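Local coordinates for protein phosphoserine aminotransferase (PDB 2C0R) that catalyses the reversible, pyridoxal-phosphate-dependent transamination that makes phosphoserine for serine biosynthesis and phosphohydroxythreonine for pyridoxine biosynthesis, at residues S36-S41 and P241-Y246; E48-E53 and M247-L252; L71-Q74 and T79-A82; G194-K197 and P201-V204. The protein carries 1 engineered substitution. All blocks are in the same frame, centred on the assembly; numbering follows the deposited sequence.

Interaction 1: residues S36-S41 and P241-Y246; sequences SIMEMS and PSFGIY
I37 and M38 meet F243 and Y246 in a buried apolar contact, which sets the 3-10 turn of the loop leading to helix 45-61 against the start of helix 242-257. A single methyl of I37 serves both rings. CG2 of I37 lies at the edge of F243, near the ring plane and 3.7 Å from F243 CD1, while over a face of Y246 the same I37 CG2 makes a CH-pi contact at 4.1 Å from the ring centroid. M38 takes a face of F243 instead. Its CG leaves beside the backbone N (chi1 -74°) and the chain stays extended beyond it, carrying CE of M38 over the ring, 3.7 Å above the F243 plane and displaced toward the rim; M38 SD sits obliquely in a Met-aromatic contact. This is also dimer-interface ground: the F243 ring meets F243 of the second subunit, with planes at about 25°, and M38 packs on that same residue. Were this phenylalanine an alanine, M38 CE and I37 CG2 would probably lose the ring they pack on, opening a gap where the two subunits meet. The turn is fastened by an ST turn, S36 OG accepting from M38 N at 3.2 Å, and by E39, whose carboxylate holds S36 N and bridges to R4 of the second subunit. One water joins I37 O and M40 O to S242 OG.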
loop_
_atom_site.group_PDB
_atom_site.type_symbol
_atom_site.label_atom_id
_atom_site.label_comp_id
_atom_site.label_asym_id
_atom_site.label_seq_id
_atom_site.Cartn_x
_atom_site.Cartn_y
_atom_site.Cartn_z
ATOM N N SER A 36 3.709 16.749 -8.355
ATOM C CA SER A 36 3.766 16.212 -7.000
ATOM C C SER A 36 4.659 14.981 -6.994
ATOM O O SER A 36 4.752 14.312 -8.023
ATOM C CB SER A 36 2.346 15.812 -6.602
ATOM O OG SER A 36 2.399 15.177 -5.321
ATOM N N ILE A 37 5.291 14.662 -5.870
ATOM C CA ILE A 37 6.013 13.378 -5.800
ATOM C C ILE A 37 5.134 12.198 -6.144
ATOM O O ILE A 37 5.620 11.188 -6.693
ATOM C CB ILE A 37 6.621 13.170 -4.394
ATOM C CG1 ILE A 37 7.665 12.033 -4.372
ATOM C CG2 ILE A 37 5.552 12.930 -3.353
ATOM C CD1 ILE A 37 8.896 12.430 -5.153
ATOM N N MET A 38 3.831 12.322 -5.885
ATOM C CA MET A 38 2.886 11.266 -6.247
ATOM C C MET A 38 2.679 11.030 -7.729
ATOM O O MET A 38 2.078 10.017 -8.097
ATOM C CB MET A 38 1.483 11.626 -5.741
ATOM C CG MET A 38 1.298 11.465 -4.243
ATOM S SD MET A 38 -0.439 11.963 -4.038
ATOM C CE MET A 38 -0.794 11.064 -2.524
ATOM N N GLU A 39 3.087 11.989 -8.550
ATOM C CA GLU A 39 2.806 11.890 -9.971
ATOM C C GLU A 39 4.013 11.463 -10.779
ATOM O O GLU A 39 3.931 11.517 -12.019
ATOM C CB GLU A 39 2.343 13.272 -10.491
ATOM C CG GLU A 39 1.071 13.767 -9.845
ATOM C CD GLU A 39 0.804 15.176 -10.357
ATOM O OE1 GLU A 39 1.593 16.096 -10.010
ATOM O OE2 GLU A 39 -0.168 15.348 -11.120
ATOM N N MET A 40 5.091 11.137 -10.096
ATOM C CA MET A 40 6.349 10.922 -10.831
ATOM C C MET A 40 6.594 9.432 -11.013
ATOM O O MET A 40 6.081 8.578 -10.258
ATOM C CB MET A 40 7.491 11.470 -9.994
ATOM C CG MET A 40 7.365 12.977 -9.815
ATOM S SD MET A 40 8.876 13.473 -8.987
ATOM C CE MET A 40 8.477 15.205 -8.723
ATOM N N SER A 41 7.397 9.071 -11.996
ATOM C CA SER A 41 7.712 7.683 -12.241
ATOM C C SER A 41 8.509 7.106 -11.085
ATOM O O SER A 41 9.458 7.752 -10.612
ATOM C CB SER A 41 8.582 7.613 -13.506
ATOM O OG SER A 41 8.929 6.233 -13.741
ATOM N N PRO A 241 4.613 2.012 -2.957
ATOM C CA PRO A 241 3.792 3.045 -2.294
ATOM C C PRO A 241 4.588 4.344 -2.162
ATOM O O PRO A 241 5.130 4.651 -1.100
ATOM C CB PRO A 241 3.454 2.388 -0.953
ATOM C CG PRO A 241 4.622 1.492 -0.683
ATOM C CD PRO A 241 5.069 0.946 -2.027
ATOM N N SER A 242 4.651 5.041 -3.290
ATOM C CA SER A 242 5.689 6.063 -3.409
ATOM C C SER A 242 5.423 7.216 -2.442
ATOM O O SER A 242 6.381 7.712 -1.854
ATOM C CB SER A 242 5.862 6.526 -4.851
ATOM O OG SER A 242 4.629 6.766 -5.433
ATOM N N PHE A 243 4.200 7.637 -2.222
ATOM C CA PHE A 243 3.973 8.751 -1.274
ATOM C C PHE A 243 4.286 8.289 0.137
ATOM O O PHE A 243 4.843 9.047 0.912
ATOM C CB PHE A 243 2.558 9.314 -1.365
ATOM C CG PHE A 243 2.383 10.580 -0.554
ATOM C CD1 PHE A 243 2.977 11.760 -0.985
ATOM C CD2 PHE A 243 1.636 10.594 0.610
ATOM C CE1 PHE A 243 2.874 12.947 -0.351
ATOM C CE2 PHE A 243 1.573 11.812 1.272
ATOM C CZ PHE A 243 2.198 12.958 0.853
ATOM N N GLY A 244 3.925 7.043 0.451
ATOM C CA GLY A 244 4.256 6.550 1.789
ATOM C C GLY A 244 5.756 6.524 2.022
ATOM O O GLY A 244 6.236 6.828 3.115
ATOM N N ILE A 245 6.537 6.083 1.010
ATOM C CA ILE A 245 7.960 6.017 1.179
ATOM C C ILE A 245 8.576 7.407 1.274
ATOM O O ILE A 245 9.470 7.621 2.078
ATOM C CB ILE A 245 8.587 5.189 0.046
ATOM C CG1 ILE A 245 8.146 3.728 0.217
ATOM C CG2 ILE A 245 10.087 5.310 -0.002
ATOM C CD1 ILE A 245 8.326 2.898 -1.055
ATOM N N TYR A 246 8.078 8.362 0.472
ATOM C CA TYR A 246 8.461 9.746 0.614
ATOM C C TYR A 246 8.214 10.251 2.042
ATOM O O TYR A 246 9.046 10.958 2.633
ATOM C CB TYR A 246 7.668 10.578 -0.410
ATOM C CG TYR A 246 7.555 12.039 -0.048
ATOM C CD1 TYR A 246 8.585 12.952 -0.306
ATOM C CD2 TYR A 246 6.388 12.527 0.544
ATOM C CE1 TYR A 246 8.454 14.264 0.028
ATOM C CE2 TYR A 246 6.250 13.845 0.889
ATOM C CZ TYR A 246 7.294 14.707 0.625
ATOM O OH TYR A 246 7.121 16.017 0.972
HETATM O O HOH W 1 5.323 8.611 -7.582
#

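Interaction 2: residues E48-E53 and M247-L252; sequences EAVHNE and MVNEVL
N249 reaches from one helix to E53 and V50 on another, and the way its amide is turned shapes the whole contact. With CG anti to the backbone N (chi1 -164°), the N249 side chain leaves its backbone toward helix 45-61; V50 and N249 are the closest pair of the two segments by backbone, their CA atoms 6.9 Å apart. E53 comes across it at about a right angle, and the carboxylate plane of E53 stands 81° from the amide plane of N249. The two flat groups therefore do not pair edge against edge. Instead the amide nitrogen N249 ND2 makes a weak, bent bond of 3.2 Å to E53 OE2, an oxygen whose modelled place is itself doubtful. The amide oxygen lies alongside the aliphatic part of the glutamate, N249 OD1 being 3.5 Å from E53 CG, while V50 CG1 borders the nitrogen at 4.1 Å from N249 ND2. A54 and R57 also touch N249, so V50, E53, A54 and R57 surround it at the spacing of one helical hole, and it packs between helices 45-61 and 242-257 much as a knob enters a hole. E53 also has R57 as a salt-bridge partner, through the same OE2, so the detail of that pair shares the doubt. E250 is paired with K253 in turn, and these two cations probably ease the presence of like charges at E53 and E250. Further along helix 242-257, L252 leans on L58 and L61 of helix 45-61.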
loop_
_atom_site.group_PDB
_atom_site.type_symbol
_atom_site.label_atom_id
_atom_site.label_comp_id
_atom_site.label_asym_id
_atom_site.label_seq_id
_atom_site.Cartn_x
_atom_site.Cartn_y
_atom_site.Cartn_z
ATOM N N GLU A 48 13.467 7.868 -7.386
ATOM C CA GLU A 48 14.448 6.853 -6.981
ATOM C C GLU A 48 15.372 7.432 -5.931
ATOM O O GLU A 48 15.796 6.749 -5.008
ATOM C CB GLU A 48 15.265 6.365 -8.199
ATOM C CG GLU A 48 14.456 5.397 -9.049
ATOM C CD GLU A 48 15.167 5.031 -10.327
ATOM O OE1 GLU A 48 16.025 5.844 -10.748
ATOM O OE2 GLU A 48 14.832 3.975 -10.854
ATOM N N ALA A 49 15.689 8.725 -6.035
ATOM C CA ALA A 49 16.549 9.308 -5.007
ATOM C C ALA A 49 15.887 9.245 -3.626
ATOM O O ALA A 49 16.539 8.952 -2.622
ATOM C CB ALA A 49 16.889 10.764 -5.346
ATOM N N VAL A 50 14.587 9.540 -3.568
ATOM C CA VAL A 50 13.864 9.519 -2.313
ATOM C C VAL A 50 13.807 8.087 -1.785
ATOM O O VAL A 50 14.041 7.794 -0.607
ATOM C CB VAL A 50 12.426 10.068 -2.495
ATOM C CG1 VAL A 50 11.541 9.763 -1.311
ATOM C CG2 VAL A 50 12.505 11.572 -2.796
ATOM N N HIS A 51 13.481 7.182 -2.716
ATOM C CA HIS A 51 13.356 5.748 -2.361
ATOM C C HIS A 51 14.629 5.185 -1.779
ATOM O O HIS A 51 14.619 4.418 -0.799
ATOM C CB HIS A 51 12.977 5.048 -3.681
ATOM C CG HIS A 51 12.617 3.606 -3.578
ATOM N ND1 HIS A 51 11.335 3.185 -3.254
ATOM C CD2 HIS A 51 13.382 2.516 -3.804
ATOM C CE1 HIS A 51 11.363 1.844 -3.286
ATOM N NE2 HIS A 51 12.583 1.414 -3.609
ATOM N N ASN A 52 15.768 5.549 -2.407
ATOM C CA ASN A 52 17.067 5.094 -1.930
ATOM C C ASN A 52 17.538 5.844 -0.695
ATOM O O ASN A 52 18.163 5.244 0.191
ATOM C CB ASN A 52 18.077 5.217 -3.057
ATOM C CG ASN A 52 17.839 4.192 -4.130
ATOM O OD1 ASN A 52 17.857 4.478 -5.357
ATOM N ND2 ASN A 52 17.576 2.999 -3.687
ATOM N N GLU A 53 17.246 7.110 -0.575
ATOM C CA GLU A 53 17.628 7.902 0.589
ATOM C C GLU A 53 16.943 7.374 1.844
ATOM O O GLU A 53 17.543 7.346 2.911
ATOM C CB GLU A 53 17.277 9.389 0.366
ATOM C CG GLU A 53 17.633 10.344 1.495
ATOM C CD GLU A 53 16.933 11.687 1.355
ATOM O OE1 GLU A 53 16.546 12.069 0.252
ATOM O OE2 GLU A 53 16.682 12.373 2.358
ATOM N N MET A 247 7.078 9.884 2.618
ATOM C CA MET A 247 6.761 10.351 3.983
ATOM C C MET A 247 7.613 9.642 5.018
ATOM O O MET A 247 8.059 10.289 5.981
ATOM C CB MET A 247 5.300 10.090 4.302
ATOM C CG MET A 247 4.239 10.950 3.651
ATOM S SD MET A 247 4.441 12.723 3.973
ATOM C CE MET A 247 3.831 12.862 5.653
ATOM N N VAL A 248 7.889 8.356 4.848
ATOM C CA VAL A 248 8.881 7.693 5.706
ATOM C C VAL A 248 10.207 8.435 5.658
ATOM O O VAL A 248 10.844 8.704 6.697
ATOM C CB VAL A 248 9.046 6.209 5.299
ATOM C CG1 VAL A 248 10.232 5.560 6.021
ATOM C CG2 VAL A 248 7.757 5.443 5.599
ATOM N N ASN A 249 10.634 8.804 4.445
ATOM C CA ASN A 249 11.910 9.558 4.348
ATOM C C ASN A 249 11.878 10.811 5.200
ATOM O O ASN A 249 12.816 11.106 5.940
ATOM C CB ASN A 249 12.186 9.847 2.872
ATOM C CG ASN A 249 13.634 10.265 2.642
ATOM O OD1 ASN A 249 14.594 9.700 3.168
ATOM N ND2 ASN A 249 13.763 11.274 1.801
ATOM N N GLU A 250 10.763 11.537 5.133
ATOM C CA GLU A 250 10.640 12.763 5.948
ATOM C C GLU A 250 10.636 12.447 7.417
ATOM O O GLU A 250 11.219 13.184 8.241
ATOM C CB GLU A 250 9.360 13.493 5.518
ATOM C CG GLU A 250 9.446 14.103 4.125
ATOM C CD GLU A 250 10.669 14.988 3.917
ATOM O OE1 GLU A 250 11.394 14.760 2.929
ATOM O OE2 GLU A 250 10.919 15.888 4.752
ATOM N N VAL A 251 9.985 11.371 7.820
ATOM C CA VAL A 251 9.982 11.037 9.243
ATOM C C VAL A 251 11.359 10.645 9.724
ATOM O O VAL A 251 11.788 11.002 10.834
ATOM C CB VAL A 251 8.957 9.926 9.560
ATOM C CG1 VAL A 251 9.155 9.436 10.986
ATOM C CG2 VAL A 251 7.521 10.407 9.368
ATOM N N LEU A 252 12.117 9.946 8.901
ATOM C CA LEU A 252 13.472 9.563 9.285
ATOM C C LEU A 252 14.357 10.790 9.460
ATOM O O LEU A 252 15.183 10.845 10.379
ATOM C CB LEU A 252 14.115 8.596 8.274
ATOM C CG LEU A 252 13.335 7.285 8.046
ATOM C CD1 LEU A 252 14.043 6.532 6.942
ATOM C CD2 LEU A 252 13.243 6.462 9.315
#

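Interaction 3: residues L71-Q74 and T79-A82; sequences LFIQ and TQFA
I73 faces Q80 across the bend that turns strand 68-73 into helix 76-88, and the isoleucine presents two of its carbons to the amide oxygen. Its CG1 stands beside the backbone N (chi1 -51°) and CG2 anti to it, which spreads the two branches so that I73 CG2 and I73 CD1 each lie 3.8 Å from Q80 OE1. The glutamine gets there by folding: its chain bends at chi2 (-64°), and this brings the amide back toward the strand although the side chain leaves the helix at an angle to it. I73 and Q80 cross at about a right angle. The other end of the amide, NE2, makes a weak hydrogen bond to the hydroxyl of Y227. Strand 68-73 is the outermost strand at one side of the seven-stranded sheet, and its helix starts within a few residues of its end, a tight strand-to-helix turn that brings A77 N and S78 OG into hydrogen bonds with the cofactor; F81, further along, touches the cofactor itself. T79 closes the bend. Its methyl rests against the residue that follows the strand, T79 CG2 being 4.1 Å from Q74 O, while OG1 turns to the carbonyl of G75 and bonds to it. The Q74 side chain starts out away from the helix, and its OE1 accepts a hydrogen bond from G75 N of the second subunit.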
loop_
_atom_site.group_PDB
_atom_site.type_symbol
_atom_site.label_atom_id
_atom_site.label_comp_id
_atom_site.label_asym_id
_atom_site.label_seq_id
_atom_site.Cartn_x
_atom_site.Cartn_y
_atom_site.Cartn_z
ATOM N N LEU A 71 13.742 -3.117 2.651
ATOM C CA LEU A 71 12.709 -3.303 1.672
ATOM C C LEU A 71 11.464 -2.518 2.046
ATOM O O LEU A 71 11.176 -2.379 3.227
ATOM C CB LEU A 71 12.341 -4.807 1.575
ATOM C CG LEU A 71 13.517 -5.748 1.404
ATOM C CD1 LEU A 71 13.011 -7.192 1.431
ATOM C CD2 LEU A 71 14.323 -5.471 0.139
ATOM N N PHE A 72 10.729 -2.086 1.043
ATOM C CA PHE A 72 9.431 -1.474 1.249
ATOM C C PHE A 72 8.414 -2.382 0.573
ATOM O O PHE A 72 8.459 -2.551 -0.673
ATOM C CB PHE A 72 9.381 -0.090 0.649
ATOM C CG PHE A 72 10.408 0.857 1.264
ATOM C CD1 PHE A 72 11.361 1.471 0.463
ATOM C CD2 PHE A 72 10.367 1.076 2.638
ATOM C CE1 PHE A 72 12.322 2.328 0.976
ATOM C CE2 PHE A 72 11.341 1.900 3.146
ATOM C CZ PHE A 72 12.320 2.486 2.348
ATOM N N ILE A 73 7.544 -2.955 1.369
ATOM C CA ILE A 73 6.565 -3.946 0.902
ATOM C C ILE A 73 5.173 -3.478 1.239
ATOM O O ILE A 73 4.995 -2.923 2.338
ATOM C CB ILE A 73 6.879 -5.318 1.508
ATOM C CG1 ILE A 73 8.342 -5.669 1.279
ATOM C CG2 ILE A 73 5.907 -6.342 0.967
ATOM C CD1 ILE A 73 8.825 -7.053 1.725
ATOM N N GLN A 74 4.210 -3.682 0.357
ATOM C CA GLN A 74 2.836 -3.338 0.685
ATOM C C GLN A 74 2.223 -4.487 1.467
ATOM O O GLN A 74 2.768 -5.597 1.531
ATOM C CB GLN A 74 2.034 -3.014 -0.587
ATOM C CG GLN A 74 2.591 -1.834 -1.376
ATOM C CD GLN A 74 1.770 -1.551 -2.605
ATOM O OE1 GLN A 74 0.582 -1.369 -2.468
ATOM N NE2 GLN A 74 2.415 -1.513 -3.792
ATOM N N THR A 79 0.621 -8.833 6.154
ATOM C CA THR A 79 1.081 -9.644 5.051
ATOM C C THR A 79 2.411 -10.299 5.387
ATOM O O THR A 79 2.657 -11.425 4.951
ATOM C CB THR A 79 1.237 -8.727 3.819
ATOM O OG1 THR A 79 -0.114 -8.456 3.430
ATOM C CG2 THR A 79 1.975 -9.433 2.694
ATOM N N GLN A 80 3.235 -9.630 6.212
ATOM C CA GLN A 80 4.472 -10.290 6.629
ATOM C C GLN A 80 4.227 -11.530 7.477
ATOM O O GLN A 80 5.008 -12.488 7.395
ATOM C CB GLN A 80 5.442 -9.344 7.383
ATOM C CG GLN A 80 5.821 -8.133 6.503
ATOM C CD GLN A 80 6.590 -8.645 5.289
ATOM O OE1 GLN A 80 6.170 -8.341 4.169
ATOM N NE2 GLN A 80 7.643 -9.388 5.543
ATOM N N PHE A 81 3.148 -11.571 8.248
ATOM C CA PHE A 81 2.831 -12.779 9.015
ATOM C C PHE A 81 2.791 -14.008 8.094
ATOM O O PHE A 81 3.163 -15.082 8.524
ATOM C CB PHE A 81 1.460 -12.658 9.657
ATOM C CG PHE A 81 1.366 -11.593 10.736
ATOM C CD1 PHE A 81 0.100 -11.173 11.133
ATOM C CD2 PHE A 81 2.496 -11.018 11.291
ATOM C CE1 PHE A 81 -0.013 -10.160 12.096
ATOM C CE2 PHE A 81 2.372 -10.053 12.297
ATOM C CZ PHE A 81 1.115 -9.664 12.697
ATOM N N ALA A 82 2.316 -13.824 6.865
ATOM C CA ALA A 82 2.272 -14.901 5.857
ATOM C C ALA A 82 3.575 -15.017 5.090
ATOM O O ALA A 82 4.092 -16.118 4.855
ATOM C CB ALA A 82 1.100 -14.676 4.922
#

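Interaction 4: residues G194-K197 and P201-V204; sequences GAQK and PSGV. With PLP (pyridoxal-5'-phosphate), chain C.
The hairpin loop that carries the cofactor lysine is drawn together here: A195 and Q196, in a type I turn from G194 to K197, lie against P201, S202 and V204 on the returning arm. One backbone bond spans the arms, A195 N to V204 O at 2.8 Å. The methyl of A195 settles close to two carbonyl oxygens, with A195 CB 3.2 Å from P201 O, and CB of Q196 rests 3.9 Å from S202 CB. The K197 side chain leaves on the far side from 201-204, and its NZ is joined covalently to C4A of the pyridoxal phosphate, the lysine-cofactor link of this enzyme class. Q196 is the phosphate's partner from the same turn. CG lies between the backbone N and the carbonyl carbon (chi1 68°), and the second bend at chi2 turns the amide toward the phosphate; its two ends then divide the work: Q196 NE2 donates a nearly straight bond (165°) to PLP O1P at 2.9 Å, while Q196 OE1 accepts from a water that in turn takes the N-H of G203. A leucine here offers neither amide atom, which would probably leave the phosphate oxygen O1P short of a donor and the water held from G203 N without its second partner. T239 and N238 of the second subunit also bond the cofactor, and S202 OG bonds P240 O of that subunit, which places this loop at the dimer boundary of the active site.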
loop_
_atom_site.group_PDB
_atom_site.type_symbol
_atom_site.label_atom_id
_atom_site.label_comp_id
_atom_site.label_asym_id
_atom_site.label_seq_id
_atom_site.Cartn_x
_atom_site.Cartn_y
_atom_site.Cartn_z
ATOM N N GLY A 194 4.778 -2.333 10.026
ATOM C CA GLY A 194 3.888 -1.427 9.306
ATOM C C GLY A 194 4.315 -0.025 9.680
ATOM O O GLY A 194 4.561 0.274 10.839
ATOM N N ALA A 195 4.437 0.853 8.691
ATOM C CA ALA A 195 4.971 2.160 9.010
ATOM C C ALA A 195 4.038 3.051 9.835
ATOM O O ALA A 195 4.527 3.977 10.453
ATOM C CB ALA A 195 5.301 2.936 7.732
ATOM N N GLN A 196 2.757 2.763 9.829
ATOM C CA GLN A 196 1.759 3.688 10.352
ATOM C C GLN A 196 1.695 3.770 11.871
ATOM O O GLN A 196 0.919 4.585 12.364
ATOM C CB GLN A 196 0.386 3.264 9.842
ATOM C CG GLN A 196 -0.186 1.961 10.371
ATOM C CD GLN A 196 0.284 0.723 9.628
ATOM O OE1 GLN A 196 1.200 0.740 8.775
ATOM N NE2 GLN A 196 -0.388 -0.379 9.993
ATOM N N LYS A 197 2.440 2.963 12.591
ATOM C CA LYS A 197 2.339 3.031 14.034
ATOM C C LYS A 197 3.371 4.065 14.474
ATOM O O LYS A 197 3.139 5.177 14.914
ATOM C CB LYS A 197 2.631 1.693 14.664
ATOM C CG LYS A 197 1.479 0.825 15.103
ATOM C CD LYS A 197 0.679 0.363 13.915
ATOM C CE LYS A 197 -0.589 -0.316 14.407
ATOM N NZ LYS A 197 -0.444 -1.775 14.617
ATOM N N PRO A 201 3.335 7.041 8.254
ATOM C CA PRO A 201 2.631 6.854 6.966
ATOM C C PRO A 201 1.925 5.503 6.812
ATOM O O PRO A 201 2.548 4.535 7.226
ATOM C CB PRO A 201 3.771 6.922 5.949
ATOM C CG PRO A 201 4.982 7.390 6.670
ATOM C CD PRO A 201 4.782 7.204 8.146
ATOM N N SER A 202 0.727 5.281 6.257
ATOM C CA SER A 202 0.093 3.966 6.123
ATOM C C SER A 202 0.306 3.428 4.711
ATOM O O SER A 202 0.486 4.257 3.817
ATOM C CB SER A 202 -1.405 4.000 6.428
ATOM O OG SER A 202 -1.972 2.708 6.442
ATOM N N GLY A 203 0.329 2.129 4.526
ATOM C CA GLY A 203 0.448 1.604 3.162
ATOM C C GLY A 203 1.864 1.167 2.851
ATOM O O GLY A 203 2.076 0.686 1.756
ATOM N N VAL A 204 2.795 1.371 3.770
ATOM C CA VAL A 204 4.132 0.869 3.533
ATOM C C VAL A 204 4.531 -0.007 4.748
ATOM O O VAL A 204 4.291 0.393 5.893
ATOM C CB VAL A 204 5.219 1.955 3.475
ATOM C CG1 VAL A 204 6.466 1.381 2.798
ATOM C CG2 VAL A 204 4.730 3.214 2.794
HETATM N N1 PLP C . 1.895 -6.192 14.434
HETATM C C2 PLP C . 1.810 -5.226 15.391
HETATM C C2A PLP C . 2.752 -5.354 16.587
HETATM C C3 PLP C . 0.930 -4.192 15.262
HETATM O O3 PLP C . 0.878 -3.189 16.180
HETATM C C4 PLP C . 0.178 -4.105 14.102
HETATM C C4A PLP C . -0.808 -2.945 13.948
HETATM C C5 PLP C . 0.222 -5.135 13.187
HETATM C C6 PLP C . 1.135 -6.136 13.295
HETATM C C5A PLP C . -0.727 -5.143 11.980
HETATM O O4P PLP C . -0.307 -4.176 11.024
HETATM P P PLP C . -1.088 -3.949 9.654
HETATM O O1P PLP C . -0.232 -2.995 8.869
HETATM O O2P PLP C . -2.414 -3.350 10.073
HETATM O O3P PLP C . -1.240 -5.289 9.026
HETATM O O HOH W 2 0.732 -0.302 6.211
#

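How the interactions relate
Read from the N terminus, the chain supplies 36-41 and 48-53 first, and both wait for partners on helix 242-257. Interactions 1 and 2 therefore close long loops of about 200 residues that cross, since their segments alternate, and they abut where V50 packs on Y246. Between those ends fall two short loops in series, each enclosed by both long ones. Interaction 3 closes over the turn from the edge strand into helix 76-88, and interaction 4 over the cofactor loop between strands 190-194 and 205-210. Helix 242-257 is the common seam: I245 touches F72, G244 meets V204, and M247 and V248 cover P201, joining the N-terminal segments to the sheet and the cofactor site.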